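DTor_3x33L (Synthetic construct, PDB 4YY2) is a computationally designed left-handed alpha/alpha toroid of three repeats with a closed architecture and has no assigned biological function. Local coordinates at residues T23-E26 with V27-K30; K96-K99 with E100-L103. One frame throughout, in Å; residues are numbered along the deposited sequence.

Contact 1: T23-E26 with V27-K30; sequences TREE and VKEK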
loop_
_atom_site.group_PDB
_atom_site.type_symbol
_atom_site.label_atom_id
_atom_site.label_comp_id
_atom_site.label_asym_id
_atom_site.label_seq_id
_atom_site.Cartn_x
_atom_site.Cartn_y
_atom_site.Cartn_z
ATOM N N THR A 23 8.312 9.875 5.520
ATOM C CA THR A 23 7.302 10.289 6.525
ATOM C C THR A 23 5.909 10.024 6.030
ATOM O O THR A 23 5.643 9.944 4.844
ATOM C CB THR A 23 7.382 11.802 6.927
ATOM O OG1 THR A 23 6.924 12.596 5.860
ATOM C CG2 THR A 23 8.835 12.182 7.315
ATOM N N ARG A 24 4.984 9.913 6.977
ATOM C CA ARG A 24 3.576 9.746 6.637
ATOM C C ARG A 24 3.054 10.917 5.859
ATOM O O ARG A 24 2.289 10.724 4.899
ATOM C CB ARG A 24 2.782 9.567 7.917
ATOM C CG ARG A 24 3.228 8.346 8.712
ATOM C CD ARG A 24 2.906 8.392 10.183
ATOM N NE ARG A 24 3.059 7.067 10.773
ATOM C CZ ARG A 24 2.609 6.760 12.008
ATOM N NH1 ARG A 24 1.946 7.662 12.721
ATOM N NH2 ARG A 24 2.777 5.535 12.497
ATOM N N GLU A 25 3.485 12.129 6.196
ATOM C CA GLU A 25 3.011 13.305 5.418
ATOM C C GLU A 25 3.537 13.368 3.974
ATOM O O GLU A 25 2.838 13.823 3.092
ATOM C CB GLU A 25 3.256 14.668 6.108
ATOM C CG GLU A 25 2.309 14.959 7.241
ATOM C CD GLU A 25 0.817 14.982 6.806
ATOM O OE1 GLU A 25 0.450 15.754 5.866
ATOM O OE2 GLU A 25 0.025 14.235 7.439
ATOM N N GLU A 26 4.803 12.974 3.776
ATOM C CA GLU A 26 5.403 12.896 2.452
ATOM C C GLU A 26 4.607 11.939 1.569
ATOM O O GLU A 26 4.228 12.231 0.422
ATOM C CB GLU A 26 6.886 12.458 2.580
ATOM C CG GLU A 26 7.770 13.606 2.957
ATOM C CD GLU A 26 9.185 13.204 3.339
ATOM O OE1 GLU A 26 9.450 12.046 3.701
ATOM O OE2 GLU A 26 10.028 14.079 3.287
ATOM N N VAL A 27 4.272 10.773 2.151
ATOM C CA VAL A 27 3.557 9.782 1.364
ATOM C C VAL A 27 2.126 10.311 1.064
ATOM O O VAL A 27 1.644 10.192 -0.071
ATOM C CB VAL A 27 3.538 8.456 2.120
ATOM C CG1 VAL A 27 2.591 7.451 1.457
ATOM C CG2 VAL A 27 4.961 7.942 2.141
ATOM N N LYS A 28 1.500 10.893 2.060
ATOM C CA LYS A 28 0.162 11.456 1.922
ATOM C C LYS A 28 0.163 12.477 0.842
ATOM O O LYS A 28 -0.763 12.538 0.038
ATOM C CB LYS A 28 -0.248 12.173 3.222
ATOM C CG LYS A 28 -1.641 12.794 3.201
ATOM C CD LYS A 28 -2.071 13.468 4.510
ATOM C CE LYS A 28 -3.529 13.912 4.410
ATOM N NZ LYS A 28 -4.061 14.415 5.694
ATOM N N GLU A 29 1.143 13.366 0.851
ATOM C CA GLU A 29 1.136 14.436 -0.148
ATOM C C GLU A 29 1.361 13.899 -1.543
ATOM O O GLU A 29 0.720 14.398 -2.479
ATOM C CB GLU A 29 2.065 15.579 0.159
ATOM C CG GLU A 29 1.632 16.347 1.392
ATOM C CD GLU A 29 0.432 17.259 1.182
ATOM O OE1 GLU A 29 -0.074 17.444 0.052
ATOM O OE2 GLU A 29 -0.004 17.754 2.208
ATOM N N LYS A 30 2.252 12.928 -1.707
ATOM C CA LYS A 30 2.387 12.246 -3.004
ATOM C C LYS A 30 1.076 11.607 -3.480
ATOM O O LYS A 30 0.662 11.777 -4.617
ATOM C CB LYS A 30 3.463 11.158 -2.979
ATOM C CG LYS A 30 4.878 11.712 -3.001
ATOM C CD LYS A 30 5.913 10.684 -2.536
ATOM C CE LYS A 30 6.168 9.633 -3.584
ATOM N NZ LYS A 30 7.250 8.754 -3.057
#
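The bend at chi2 (-60°) brings the carboxylate of Glu25 round toward Lys28, one turn on, while the side chain of Lys28, with CG trans to the backbone N (chi1 -179°), runs out straight alongside it. The two point the same way, and the carboxylate meets the aliphatic part of the lysine, OE1 lying 3.7 Å from Lys28 CD. The charged ends stay further apart, with Lys28 NZ 4.4 Å from Glu25 OE2, too far for a salt bridge. Glu29 comes up obliquely from one turn later, its carboxylate plane turned 68° from that of Glu25, and its OE2 is 4.2 Å from Glu25 OE1. On the backbone, Val27 N bonds to Thr23 O at 3.1 Å, and the amides of Lys28, Glu29 and Lys30 continue the i to i+4 ladder. Val27 CG2 rests 3.4 Å from Thr23 O, and its side chain packs on Leu13 and Ala17 of helix 8-20.

The first turn is closed by a capping box. Thr23, the N-cap, accepts from Glu26 N through OG1 (3.0 Å), and Glu26 OE1 takes Thr23 N in return at 3.1 Å in a nearly straight bond, on the anti side of OE1 and somewhat out of the carboxylate plane. The Glu26 side chain also lies close to a bound sodium ion. Lys30 passes its methylenes over Glu26 O and forms a salt bridge with Glu51. Glu25 and Glu26 in the first turn, where the helix dipole is positive, are probably favourably placed, with basic side chains among them, and Lys28 probably eases the repulsion between Glu25 and Glu29.

Contact 2: K96-K99 with E100-L103; sequences KFWK and ELSL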
loop_
_atom_site.group_PDB
_atom_site.type_symbol
_atom_site.label_atom_id
_atom_site.label_comp_id
_atom_site.label_asym_id
_atom_site.label_seq_id
_atom_site.Cartn_x
_atom_site.Cartn_y
_atom_site.Cartn_z
ATOM N N LYS A 96 -0.331 -5.136 12.241
ATOM C CA LYS A 96 -0.145 -3.710 12.415
ATOM C C LYS A 96 -1.292 -2.914 11.895
ATOM O O LYS A 96 -1.706 -1.917 12.508
ATOM C CB LYS A 96 1.152 -3.205 11.773
ATOM C CG LYS A 96 2.422 -3.523 12.519
ATOM C CD LYS A 96 3.659 -3.067 11.714
ATOM C CE LYS A 96 4.976 -3.145 12.458
ATOM N NZ LYS A 96 6.008 -2.514 11.574
ATOM N N PHE A 97 -1.801 -3.361 10.747
ATOM C CA PHE A 97 -2.915 -2.756 10.130
ATOM C C PHE A 97 -4.122 -2.703 11.110
ATOM O O PHE A 97 -4.694 -1.634 11.365
ATOM C CB PHE A 97 -3.250 -3.408 8.821
ATOM C CG PHE A 97 -4.529 -2.876 8.174
ATOM C CD1 PHE A 97 -4.502 -1.717 7.379
ATOM C CD2 PHE A 97 -5.736 -3.536 8.344
ATOM C CE1 PHE A 97 -5.684 -1.243 6.792
ATOM C CE2 PHE A 97 -6.916 -3.050 7.741
ATOM C CZ PHE A 97 -6.853 -1.903 6.966
ATOM N N TRP A 98 -4.484 -3.847 11.637
ATOM C CA TRP A 98 -5.668 -3.931 12.483
ATOM C C TRP A 98 -5.438 -3.194 13.794
ATOM O O TRP A 98 -6.388 -2.604 14.355
ATOM C CB TRP A 98 -6.122 -5.414 12.629
ATOM C CG TRP A 98 -6.768 -5.942 11.370
ATOM C CD1 TRP A 98 -6.202 -6.759 10.461
ATOM C CD2 TRP A 98 -8.078 -5.672 10.889
ATOM N NE1 TRP A 98 -7.063 -7.014 9.440
ATOM C CE2 TRP A 98 -8.219 -6.334 9.660
ATOM C CE3 TRP A 98 -9.148 -4.895 11.360
ATOM C CZ2 TRP A 98 -9.425 -6.326 8.907
ATOM C CZ3 TRP A 98 -10.348 -4.881 10.600
ATOM C CH2 TRP A 98 -10.450 -5.570 9.380
ATOM N N LYS A 99 -4.184 -3.199 14.270
ATOM C CA LYS A 99 -3.842 -2.490 15.514
ATOM C C LYS A 99 -4.044 -1.023 15.344
ATOM O O LYS A 99 -4.628 -0.365 16.213
ATOM C CB LYS A 99 -2.387 -2.690 15.973
ATOM C CG LYS A 99 -2.239 -3.618 17.147
ATOM C CD LYS A 99 -0.771 -3.937 17.413
ATOM C CE LYS A 99 -0.589 -5.357 17.882
ATOM N NZ LYS A 99 0.847 -5.606 18.189
ATOM N N GLU A 100 -3.552 -0.509 14.225
ATOM C CA GLU A 100 -3.515 0.936 13.993
ATOM C C GLU A 100 -4.919 1.436 13.732
ATOM O O GLU A 100 -5.293 2.534 14.070
ATOM C CB GLU A 100 -2.612 1.281 12.823
ATOM C CG GLU A 100 -1.113 1.179 13.107
ATOM C CD GLU A 100 -0.684 2.058 14.277
ATOM O OE1 GLU A 100 -1.008 3.265 14.271
ATOM O OE2 GLU A 100 -0.104 1.516 15.237
ATOM N N LEU A 101 -5.691 0.617 13.046
ATOM C CA LEU A 101 -7.092 0.944 12.781
ATOM C C LEU A 101 -7.826 1.105 14.122
ATOM O O LEU A 101 -8.607 2.027 14.282
ATOM C CB LEU A 101 -7.711 -0.162 11.925
ATOM C CG LEU A 101 -8.920 0.203 11.098
ATOM C CD1 LEU A 101 -8.569 1.200 9.979
ATOM C CD2 LEU A 101 -9.523 -1.073 10.517
ATOM N N SER A 102 -7.490 0.218 15.051
ATOM C CA SER A 102 -8.079 0.059 16.417
ATOM C C SER A 102 -7.931 1.270 17.313
ATOM O O SER A 102 -8.606 1.338 18.339
ATOM C CB SER A 102 -7.391 -1.097 17.187
ATOM O OG SER A 102 -7.798 -2.386 16.768
ATOM N N LEU A 103 -6.978 2.140 16.995
ATOM C CA LEU A 103 -6.804 3.411 17.693
ATOM C C LEU A 103 -6.924 4.546 16.677
ATOM O O LEU A 103 -7.934 5.254 16.626
ATOM C CB LEU A 103 -5.463 3.445 18.407
ATOM C CG LEU A 103 -4.219 3.436 17.527
ATOM C CD1 LEU A 103 -3.809 4.848 17.117
ATOM C CD2 LEU A 103 -3.062 2.750 18.218
#
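Glu100 N donates to Lys96 O at 2.9 Å, and Leu101 N to Phe97 O at 3.0 Å, carrying the regular ladder to the last turn of helix 90-101. The next bond, from Ser102 N to Trp98 O, is more bent, with an N-H...O angle of 141°. Ser102 OG also lies 2.8 Å from Trp98 O. Beyond it, Leu103 N makes a weak bond to Glu100 O, and Leu103 O is held by Lys6 NZ.

Glu100 lays its CG 3.2 Å from Lys96 O. On the apolar side, Leu101 has CG trans to the backbone N (chi1 -156°), which sends the side chain out beside Trp98, both pointing the same way. Its CD2 is 3.9 Å from Trp98 CZ3 and 4.3 Å from Phe97 CE2, obliquely placed to each ring. The phenyl ring of Phe97 puts CD2 over one indole face, off toward the rim, and packs against Val11, Leu12 and Leu15 of helix 8-20 as well as Leu79 of helix 74-86. The helix end therefore combines backbone bonds that become more bent and then weak with an apolar patch, in which the buried phenyl ring links Leu101 and the exposed indole to the interior.

In the fold
Both are surface contacts at a helix end, each with one buried residue turned inward. Contact 1 opens helix 24-36 and contact 2 finishes helix 90-101, the last helix of the chain; the two do not touch, their centres lying 19 Å apart. Helix 8-20 is common to them, receiving Val27 from one and Phe97 from the other, so the first helix is packed by both. The chemistry differs with the end concerned: residues 23-30 rely on a capping box and charged side chains, whereas residues 96-103 rely on aromatic and leucine side chains beside backbone bonds near the chain's C-terminus.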